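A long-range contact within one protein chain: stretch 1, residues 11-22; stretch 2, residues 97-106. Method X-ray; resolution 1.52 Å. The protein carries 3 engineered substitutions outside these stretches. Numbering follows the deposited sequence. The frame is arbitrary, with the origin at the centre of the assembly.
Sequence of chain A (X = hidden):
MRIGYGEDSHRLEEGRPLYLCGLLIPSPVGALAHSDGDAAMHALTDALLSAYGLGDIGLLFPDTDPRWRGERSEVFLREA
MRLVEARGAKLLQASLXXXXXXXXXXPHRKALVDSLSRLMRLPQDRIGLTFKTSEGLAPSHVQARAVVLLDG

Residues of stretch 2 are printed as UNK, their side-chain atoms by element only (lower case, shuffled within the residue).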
ATOM      1  N   ARG A  11      -5.227  17.096   2.649  1.00 18.37           N
ATOM      2  CA  ARG A  11      -6.408  17.766   2.134  1.00 17.87           C
ATOM      3  C   ARG A  11      -5.902  18.754   1.085  1.00 19.60           C
ATOM      4  O   ARG A  11      -4.892  19.433   1.258  1.00 17.79           O
ATOM      5  CB  ARG A  11      -7.156  18.468   3.245  1.00 22.66           C
ATOM      6  CG  ARG A  11      -8.608  18.822   3.033  1.00 37.03           C
ATOM      7  CD  ARG A  11      -9.317  18.952   4.388  1.00 38.03           C
ATOM      8  NE  ARG A  11     -10.116  17.760   4.667  1.00 43.79           N
ATOM      9  CZ  ARG A  11     -11.111  17.315   3.905  1.00 47.84           C
ATOM     10  NH1 ARG A  11     -11.462  17.952   2.795  1.00 32.71           N
ATOM     11  NH2 ARG A  11     -11.770  16.214   4.254  1.00 39.01           N
ATOM     12  N   LEU A  12      -6.666  18.809  -0.000  1.00 23.84           N
ATOM     13  CA  LEU A  12      -6.275  19.770  -1.036  1.00 31.18           C
ATOM     14  C   LEU A  12      -7.198  20.980  -0.994  1.00 29.56           C
ATOM     15  O   LEU A  12      -8.416  20.850  -0.874  1.00 18.09           O
ATOM     16  CB  LEU A  12      -6.307  19.076  -2.392  1.00 23.12           C
ATOM     17  CG  LEU A  12      -5.183  18.086  -2.682  1.00 19.74           C
ATOM     18  CD1 LEU A  12      -5.551  17.256  -3.901  1.00 21.70           C
ATOM     19  CD2 LEU A  12      -3.853  18.815  -2.884  1.00 17.00           C
ATOM     20  N   GLU A  13      -6.638  22.187  -1.094  1.00 24.41           N
ATOM     21  CA  GLU A  13      -7.570  23.320  -1.131  1.00 23.12           C
ATOM     22  C   GLU A  13      -7.239  24.281  -2.265  1.00 24.93           C
ATOM     23  O   GLU A  13      -6.091  24.458  -2.673  1.00 18.84           O
ATOM     24  CB  GLU A  13      -7.573  24.031   0.221  1.00 33.53           C
ATOM     25  CG  GLU A  13      -8.956  24.086   0.866  1.00 51.05           C
ATOM     26  CD  GLU A  13      -8.998  23.377   2.207  1.00 59.62           C
ATOM     27  OE1 GLU A  13      -7.916  23.240   2.820  1.00 78.64           O
ATOM     28  OE2 GLU A  13     -10.101  22.964   2.623  1.00 59.39           O
ATOM     29  N   GLU A  14      -8.306  24.915  -2.771  1.00 20.62           N
ATOM     30  CA  GLU A  14      -8.165  25.860  -3.862  1.00 18.55           C
ATOM     31  C   GLU A  14      -7.211  27.014  -3.539  1.00 16.32           C
ATOM     32  O   GLU A  14      -7.235  27.587  -2.449  1.00 17.18           O
ATOM     33  CB  GLU A  14      -9.557  26.390  -4.266  1.00 21.63           C
ATOM     34  CG  GLU A  14      -9.894  25.953  -5.686  1.00 25.98           C
ATOM     35  CD  GLU A  14     -11.050  24.974  -5.695  1.00 44.18           C
ATOM     36  OE1 GLU A  14     -11.090  24.070  -6.552  1.00 55.06           O
ATOM     37  OE2 GLU A  14     -11.929  25.120  -4.817  1.00 67.08           O
ATOM     38  N   GLY A  15      -6.376  27.308  -4.530  1.00 18.60           N
ATOM     39  CA  GLY A  15      -5.449  28.406  -4.578  1.00 19.57           C
ATOM     40  C   GLY A  15      -4.229  28.262  -3.706  1.00 20.90           C
ATOM     41  O   GLY A  15      -3.489  29.217  -3.498  1.00 21.43           O
ATOM     42  N   ARG A  16      -3.959  27.083  -3.164  1.00 22.32           N
ATOM     43  CA  ARG A  16      -2.707  26.875  -2.437  1.00 18.74           C
ATOM     44  C   ARG A  16      -1.673  26.267  -3.379  1.00 18.29           C
ATOM     45  O   ARG A  16      -2.051  25.510  -4.285  1.00 17.51           O
ATOM     46  CB  ARG A  16      -2.955  25.940  -1.261  1.00 17.54           C
ATOM     47  CG  ARG A  16      -3.661  26.537  -0.059  1.00 33.96           C
ATOM     48  CD  ARG A  16      -3.747  25.510   1.068  1.00 50.70           C
ATOM     49  NE  ARG A  16      -4.930  25.756   1.895  1.00 70.70           N
ATOM     50  CZ  ARG A  16      -5.003  26.784   2.733  1.00 79.91           C
ATOM     51  NH1 ARG A  16      -3.967  27.609   2.823  1.00 68.98           N
ATOM     52  NH2 ARG A  16      -6.091  26.978   3.467  1.00 91.77           N
ATOM     53  N   PRO A  17      -0.394  26.536  -3.217  1.00 16.95           N
ATOM     54  CA  PRO A  17       0.620  25.918  -4.093  1.00 15.49           C
ATOM     55  C   PRO A  17       0.671  24.410  -3.895  1.00 15.46           C
ATOM     56  O   PRO A  17       0.493  23.864  -2.811  1.00 17.10           O
ATOM     57  CB  PRO A  17       1.938  26.560  -3.628  1.00 15.29           C
ATOM     58  CG  PRO A  17       1.645  26.912  -2.199  1.00 20.37           C
ATOM     59  CD  PRO A  17       0.228  27.425  -2.210  1.00 22.22           C
ATOM     60  N   LEU A  18       0.928  23.702  -4.992  1.00 13.01           N
ATOM     61  CA  LEU A  18       1.035  22.251  -4.911  1.00 14.03           C
ATOM     62  C   LEU A  18       2.495  21.832  -5.048  1.00 12.85           C
ATOM     63  O   LEU A  18       3.127  22.178  -6.050  1.00 17.53           O
ATOM     64  CB  LEU A  18       0.212  21.573  -6.012  1.00  9.85           C
ATOM     65  CG  LEU A  18       0.377  20.054  -6.058  1.00 13.43           C
ATOM     66  CD1 LEU A  18      -0.157  19.402  -4.797  1.00 11.42           C
ATOM     67  CD2 LEU A  18      -0.312  19.476  -7.290  1.00 17.15           C
ATOM     68  N   TYR A  19       3.010  21.114  -4.061  1.00 11.65           N
ATOM     69  CA  TYR A  19       4.367  20.597  -4.123  1.00 12.65           C
ATOM     70  C   TYR A  19       4.370  19.080  -4.180  1.00 14.89           C
ATOM     71  O   TYR A  19       3.696  18.454  -3.348  1.00 13.95           O
ATOM     72  CB  TYR A  19       5.172  21.019  -2.875  1.00 15.24           C
ATOM     73  CG  TYR A  19       5.342  22.522  -2.876  1.00 13.04           C
ATOM     74  CD1 TYR A  19       6.312  23.038  -3.731  1.00 19.02           C
ATOM     75  CD2 TYR A  19       4.582  23.355  -2.078  1.00 16.26           C
ATOM     76  CE1 TYR A  19       6.523  24.400  -3.784  1.00 21.38           C
ATOM     77  CE2 TYR A  19       4.785  24.741  -2.125  1.00 17.87           C
ATOM     78  CZ  TYR A  19       5.756  25.224  -2.987  1.00 24.13           C
ATOM     79  OH  TYR A  19       6.008  26.578  -3.076  1.00 36.84           O
ATOM     80  N   LEU A  20       5.128  18.506  -5.120  1.00 13.29           N
ATOM     81  CA  LEU A  20       5.174  17.042  -5.214  1.00 12.08           C
ATOM     82  C   LEU A  20       6.562  16.633  -5.676  1.00 10.69           C
ATOM     83  O   LEU A  20       7.101  17.206  -6.623  1.00 11.62           O
ATOM     84  CB  LEU A  20       4.112  16.458  -6.145  1.00 13.24           C
ATOM     85  CG  LEU A  20       2.686  16.402  -5.589  1.00 16.05           C
ATOM     86  CD1 LEU A  20       1.675  16.064  -6.682  1.00 14.16           C
ATOM     87  CD2 LEU A  20       2.549  15.397  -4.456  1.00 18.77           C
ATOM     88  N   CYS A  21       7.130  15.664  -4.964  1.00 10.37           N
ATOM     89  CA  CYS A  21       8.458  15.206  -5.343  1.00  9.22           C
ATOM     90  C   CYS A  21       9.503  16.313  -5.303  1.00 10.79           C
ATOM     91  O   CYS A  21      10.516  16.231  -5.996  1.00 13.68           O
ATOM     92  CB  CYS A  21       8.431  14.613  -6.766  1.00  7.62           C
ATOM     93  SG  CYS A  21       7.415  13.114  -6.891  1.00 12.52           S
ATOM     94  N   GLY A  22       9.264  17.334  -4.496  1.00 12.04           N
ATOM     95  CA  GLY A  22      10.210  18.413  -4.279  1.00 10.48           C
ATOM     96  C   GLY A  22       9.972  19.565  -5.227  1.00 11.85           C
ATOM     97  O   GLY A  22      10.662  20.579  -5.083  1.00 13.89           O
ATOM     98  N   UNK A  97       3.213   5.485  -5.584  1.00  9.42           N
ATOM     99  CA  UNK A  97       2.023   5.895  -6.314  1.00  7.97           C
ATOM    100  C   UNK A  97       1.499   7.201  -5.721  1.00 11.95           C
ATOM    101  O   UNK A  97       1.339   7.311  -4.506  1.00 11.50           O
ATOM    102  c   UNK A  97       1.415   3.483  -6.629  1.00 12.89           C
ATOM    103  c   UNK A  97      -0.318   5.237  -7.023  1.00 10.82           C
ATOM    104  c   UNK A  97       0.894   4.861  -6.198  1.00  9.90           C
ATOM    105  N   UNK A  98       1.236   8.140  -6.617  1.00 10.57           N
ATOM    106  CA  UNK A  98       0.560   9.368  -6.263  1.00 14.13           C
ATOM    107  C   UNK A  98      -0.868   9.339  -6.821  1.00 16.90           C
ATOM    108  O   UNK A  98      -1.039   9.064  -8.010  1.00 12.02           O
ATOM    109  c   UNK A  98       1.267  10.584  -6.826  1.00 12.23           C
ATOM    110  c   UNK A  98       3.039  10.421  -5.050  1.00 17.25           C
ATOM    111  c   UNK A  98       2.759  10.639  -6.526  1.00 14.94           C
ATOM    112  c   UNK A  98       3.301  11.989  -7.002  1.00 17.35           C
ATOM    113  N   UNK A  99      -1.798   9.642  -5.919  1.00 10.39           N
ATOM    114  CA  UNK A  99      -3.213   9.630  -6.272  1.00 12.87           C
ATOM    115  C   UNK A  99      -3.835  10.984  -5.997  1.00 16.06           C
ATOM    116  O   UNK A  99      -3.747  11.514  -4.884  1.00 14.73           O
ATOM    117  c   UNK A  99      -3.952   8.543  -5.466  1.00 12.52           C
ATOM    118  c   UNK A  99      -5.392   8.440  -5.912  1.00 11.93           C
ATOM    119  o   UNK A  99      -3.335   7.272  -5.706  1.00 13.41           O
ATOM    120  N   UNK A 100      -4.446  11.558  -7.020  1.00 15.03           N
ATOM    121  CA  UNK A 100      -5.172  12.826  -6.888  1.00 17.67           C
ATOM    122  C   UNK A 100      -5.997  13.054  -8.153  1.00 19.43           C
ATOM    123  O   UNK A 100      -5.606  12.617  -9.243  1.00 13.17           O
ATOM    124  c   UNK A 100      -4.224  13.988  -6.613  1.00 19.89           C
ATOM    125  c   UNK A 100      -2.515  15.714  -7.295  1.00 20.41           C
ATOM    126  c   UNK A 100      -3.383  14.544  -7.761  1.00 14.41           C
ATOM    127  c   UNK A 100      -2.509  13.470  -8.373  1.00 18.32           C
ATOM    128  N   UNK A 101      -7.151  13.700  -8.005  1.00 17.91           N
ATOM    129  CA  UNK A 101      -8.043  13.852  -9.159  1.00 19.08           C
ATOM    130  C   UNK A 101      -7.626  15.005 -10.052  1.00 20.01           C
ATOM    131  O   UNK A 101      -7.929  15.000 -11.250  1.00 22.98           O
ATOM    132  c   UNK A 101      -9.960  12.745  -7.951  1.00 21.64           C
ATOM    133  c   UNK A 101      -9.493  13.998  -8.664  1.00 22.27           C
ATOM    134  o   UNK A 101      -9.131  11.890  -7.574  1.00 25.98           O
ATOM    135  o   UNK A 101     -11.186  12.566  -7.771  1.00 45.74           O
ATOM    136  N   UNK A 102      -6.921  16.001  -9.528  1.00 17.43           N
ATOM    137  CA  UNK A 102      -6.404  17.091 -10.357  1.00 13.98           C
ATOM    138  C   UNK A 102      -5.242  17.714  -9.600  1.00 16.02           C
ATOM    139  O   UNK A 102      -5.298  17.587  -8.363  1.00 19.92           O
ATOM    140  n   UNK A 102      -9.861  20.057  -8.414  1.00 37.07           N
ATOM    141  n   UNK A 102     -10.281  22.187  -9.156  1.00 33.15           N
ATOM    142  c   UNK A 102      -7.495  18.111 -10.650  1.00 19.63           C
ATOM    143  c   UNK A 102      -8.303  18.482  -9.424  1.00 28.88           C
ATOM    144  n   UNK A 102     -10.671  21.634  -6.956  1.00 43.28           N
ATOM    145  c   UNK A 102     -10.270  21.291  -8.177  1.00 42.34           C
ATOM    146  c   UNK A 102      -9.392  19.521  -9.695  1.00 30.66           C
ATOM    147  N   UNK A 103      -4.262  18.311 -10.248  1.00 18.68           N
ATOM    148  CA  UNK A 103      -4.123  18.445 -11.695  1.00 20.53           C
ATOM    149  C   UNK A 103      -3.552  17.176 -12.323  1.00 24.74           C
ATOM    150  O   UNK A 103      -3.090  16.288 -11.602  1.00 26.67           O
ATOM    151  c   UNK A 103      -3.095  18.920  -9.550  1.00 24.48           C
ATOM    152  c   UNK A 103      -3.077  19.560 -11.842  1.00 26.38           C
ATOM    153  c   UNK A 103      -2.181  19.327 -10.667  1.00 24.68           C
ATOM    154  N   UNK A 104      -3.571  17.074 -13.648  1.00 17.79           N
ATOM    155  CA  UNK A 104      -2.898  15.974 -14.323  1.00 23.03           C
ATOM    156  C   UNK A 104      -1.393  16.021 -14.062  1.00 19.06           C
ATOM    157  O   UNK A 104      -0.780  17.091 -14.205  1.00 15.09           O
ATOM    158  n   UNK A 104      -7.127  14.778 -18.026  1.00 72.46           N
ATOM    159  c   UNK A 104      -3.157  16.038 -15.839  1.00 23.44           C
ATOM    160  c   UNK A 104      -4.638  15.820 -16.158  1.00 32.91           C
ATOM    161  c   UNK A 104      -4.887  15.809 -17.657  1.00 48.64           C
ATOM    162  c   UNK A 104      -5.649  14.557 -18.082  1.00 50.90           C
ATOM    163  N   UNK A 105      -0.819  14.879 -13.702  1.00 13.47           N
ATOM    164  CA  UNK A 105       0.627  14.856 -13.426  1.00 13.93           C
ATOM    165  C   UNK A 105       1.446  14.421 -14.626  1.00 12.92           C
ATOM    166  O   UNK A 105       2.656  14.666 -14.692  1.00 10.08           O
ATOM    167  c   UNK A 105       0.886  13.990 -12.182  1.00 15.93           C
ATOM    168  c   UNK A 105       0.732  15.988 -10.620  1.00 11.84           C
ATOM    169  c   UNK A 105       0.806  13.687  -9.676  1.00 11.61           C
ATOM    170  c   UNK A 105       0.330  14.530 -10.851  1.00 13.69           C
ATOM    171  N   UNK A 106       0.775  13.788 -15.599  1.00 19.33           N
ATOM    172  CA  UNK A 106       1.437  13.351 -16.819  1.00 16.85           C
ATOM    173  C   UNK A 106       2.436  14.308 -17.436  1.00 19.85           C
ATOM    174  O   UNK A 106       3.602  13.915 -17.680  1.00 16.59           O
TER

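Position 97 has three side-chain carbons, one at CB carrying the other two. None comes near stretch 1. The fork at the first carbon identifies Val97.

Position 98 has four carbons, forked at the second. CB points toward stretch 1, and one branch end lies 4.3 Å from Leu20 CD2 and 4.3 Å from Cys21 SG. This is Leu98, and the atom touching both is CD1.

Position 99 has two carbons and one oxygen, with the oxygen and a carbon both on CB. It is out of reach of stretch 1. This is Thr99.

Position 100 again has four carbons forked at the second, and it points toward stretch 1. Its CB is 4.4 Å from Leu12 CD1. One branch end is 4.2 Å from Leu20 CD1 and 4.4 Å from Leu18 CD2. The residue is Leu100, and that branch end is its CD1.

Position 101 has two carbons, the second carrying two oxygens. It does not touch stretch 1. The short carboxylate identifies Asp101. Both oxygens are hydrogen-bonded elsewhere in the structure.

Position 102 has three carbons, a nitrogen, then a carbon bearing two more nitrogens. CB points sideways, but the extended chain brings its end to Glu14: one terminal nitrogen is 2.5 Å from Glu14 OE1, the other 3.3 Å. The end is a guanidinium, so this is Arg102. NH2 gives the short bond, nearly straight at 166°, and NH1 the weak one.

Position 103 has three carbons that close a ring onto the backbone N, and the peptide bond before it is cis. The ring carbon bonded to the backbone N lies 3.6 Å from Leu18 CD2. This is Pro103, and that atom is CD.

Position 104 has four carbons in a row ending in nitrogen. It is exposed and does not reach stretch 1. This is Lys104.

Position 105 has four carbons forked at the second. A branch end lies 3.9 Å from Leu20 CD1. This is Leu105, and the atom is CD1.

Position 106 has no side-chain atoms and makes no contact. This is Gly106.

The contact is made by side chains, with no backbone hydrogen bond between the stretches. Leu12, Leu18 and Leu20 all point toward stretch 2, and each reaches Leu100. Leu20 also packs on Leu98 and Leu105. These leucines are buried, so the packing keeps their apolar surface from water. At the exposed margin, Glu14 OE1 lies near the guanidinium plane, at its edge. There it can accept from both terminal nitrogens, and the salt bridge pairs opposite charges. The two stretches together bury 356 Å².

Stretch 2, residues 97-106: VLTLDRPKLG
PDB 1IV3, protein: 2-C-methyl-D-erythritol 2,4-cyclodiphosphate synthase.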